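Local structure of Ice-binding protein (Leucosporidium, 3UYU) at residues V156-A161 against A183-V188. The protein binds to the surface of ice crystals and inhibits their growth, conferring freeze tolerance on an Arctic yeast. The protein carries 2 engineered substitutions. Sequence-based numbering, arbitrary orientation.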
# COMPACT_ATOMS: atom_id res chain seq x y z
N VAL A 156 -14.25 32.23 -1.15
CA VAL A 156 -14.62 31.68 -2.48
C VAL A 156 -15.09 30.24 -2.20
O VAL A 156 -14.65 29.62 -1.23
CB VAL A 156 -13.43 31.64 -3.50
CG1 VAL A 156 -12.89 33.07 -3.93
CG2 VAL A 156 -12.31 30.74 -3.02
N ALA A 157 -15.91 29.72 -3.10
CA ALA A 157 -16.39 28.35 -2.96
C ALA A 157 -16.28 27.54 -4.22
O ALA A 157 -16.57 28.03 -5.33
CB ALA A 157 -17.83 28.36 -2.44
N PHE A 158 -15.81 26.30 -4.11
CA PHE A 158 -15.87 25.33 -5.21
C PHE A 158 -17.26 24.71 -5.28
O PHE A 158 -17.80 24.30 -4.25
CB PHE A 158 -14.84 24.17 -5.05
CG PHE A 158 -13.37 24.57 -5.29
CD1 PHE A 158 -12.93 25.92 -5.27
CD2 PHE A 158 -12.45 23.55 -5.46
CE1 PHE A 158 -11.52 26.21 -5.43
CE2 PHE A 158 -11.06 23.81 -5.57
CZ PHE A 158 -10.61 25.15 -5.62
N THR A 159 -17.85 24.71 -6.49
CA THR A 159 -19.21 24.17 -6.69
C THR A 159 -19.13 23.02 -7.66
O THR A 159 -18.34 23.04 -8.63
CB THR A 159 -20.17 25.35 -7.18
OG1 THR A 159 -19.90 25.63 -8.51
CG2 THR A 159 -19.99 26.53 -6.40
N LEU A 160 -19.95 22.00 -7.42
CA LEU A 160 -19.99 20.85 -8.31
C LEU A 160 -21.27 21.01 -9.17
O LEU A 160 -22.39 21.44 -8.67
CB LEU A 160 -20.06 19.53 -7.50
CG LEU A 160 -18.86 19.29 -6.60
CD1 LEU A 160 -19.06 17.98 -5.76
CD2 LEU A 160 -17.56 19.38 -7.39
N ALA A 161 -21.11 20.70 -10.45
CA ALA A 161 -22.30 20.68 -11.34
C ALA A 161 -22.24 19.55 -12.30
O ALA A 161 -21.17 19.03 -12.56
CB ALA A 161 -22.35 22.01 -12.09
N ALA A 183 -13.29 30.00 2.94
CA ALA A 183 -13.39 29.44 1.59
C ALA A 183 -13.75 27.96 1.69
O ALA A 183 -13.63 27.33 2.73
CB ALA A 183 -12.08 29.59 0.82
N HIS A 184 -14.33 27.46 0.59
CA HIS A 184 -14.73 26.03 0.54
C HIS A 184 -14.10 25.34 -0.67
O HIS A 184 -14.34 25.72 -1.83
CB HIS A 184 -16.26 25.87 0.44
CG HIS A 184 -16.65 24.45 0.29
ND1 HIS A 184 -16.58 23.55 1.33
CD2 HIS A 184 -16.99 23.76 -0.81
CE1 HIS A 184 -16.89 22.35 0.88
NE2 HIS A 184 -17.13 22.44 -0.42
N PHE A 185 -13.29 24.31 -0.39
CA PHE A 185 -12.60 23.50 -1.37
C PHE A 185 -13.28 22.14 -1.55
O PHE A 185 -13.87 21.59 -0.60
CB PHE A 185 -11.17 23.33 -0.83
CG PHE A 185 -10.16 22.81 -1.86
CD1 PHE A 185 -9.99 21.42 -2.06
CD2 PHE A 185 -9.36 23.70 -2.56
CE1 PHE A 185 -9.04 20.91 -3.01
CE2 PHE A 185 -8.42 23.20 -3.50
CZ PHE A 185 -8.27 21.83 -3.72
N GLU A 186 -13.20 21.63 -2.78
CA GLU A 186 -13.64 20.24 -3.12
C GLU A 186 -12.47 19.53 -3.84
O GLU A 186 -11.99 20.03 -4.84
CB GLU A 186 -14.82 20.26 -4.12
CG GLU A 186 -16.10 20.79 -3.54
CD GLU A 186 -16.92 19.75 -2.75
OE1 GLU A 186 -16.93 18.58 -3.13
OE2 GLU A 186 -17.57 20.14 -1.74
N GLY A 187 -12.13 18.34 -3.35
CA GLY A 187 -11.12 17.55 -4.09
C GLY A 187 -10.03 17.01 -3.17
O GLY A 187 -9.98 17.26 -1.96
N VAL A 188 -9.15 16.23 -3.82
CA VAL A 188 -7.94 15.69 -3.20
C VAL A 188 -6.77 16.64 -3.40
O VAL A 188 -6.43 16.98 -4.54
CB VAL A 188 -7.63 14.30 -3.79
CG1 VAL A 188 -6.35 13.74 -3.15
CG2 VAL A 188 -8.73 13.35 -3.54
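Neighbouring coils of a right-handed beta-helix meet where Ala-157 and His-184 form a single parallel bridge. His-184 holds segment 156-161 through both backbone polar atoms: its N donates to Val-156 O (2.8 Å), and its O accepts from Phe-158 N (2.8 Å). Beyond the bridge, strands 158-161 and 184-186 splay apart at 44°. Phe-158 and Phe-185 lie side by side inside the coils, as suits large apolar rings in a solenoid core. Phe-158 CE2 rests over one face of the Phe-185 ring, 3.4 Å from Phe-185 CE2, with the planes inclined at 37°. Phe-134 meets the Phe-158 ring, and Phe-171 that of Phe-185. An alanine in place of Phe-158 would probably leave a gap over that face of Phe-185 and deprive Phe-134 of a partner ring. Outside, the Ala-157 methyl adds little bulk beside the imidazole. With CG anti to N (chi1 176°), His-184 lies along its strand and uses both ring nitrogens: NE2 donates to Glu-186 OE2 (2.7 Å), ND1 hydrogen-bonds Ser-202 OG. Asn-204 ND2 also hydrogen-bonds OE2. Glutamate suits both surroundings: CG packs 3.9 Å from Phe-158 CB, while the chi2 bend turns the carboxylate to His-184, OE1 merely flanking apolar Leu-160 CD1.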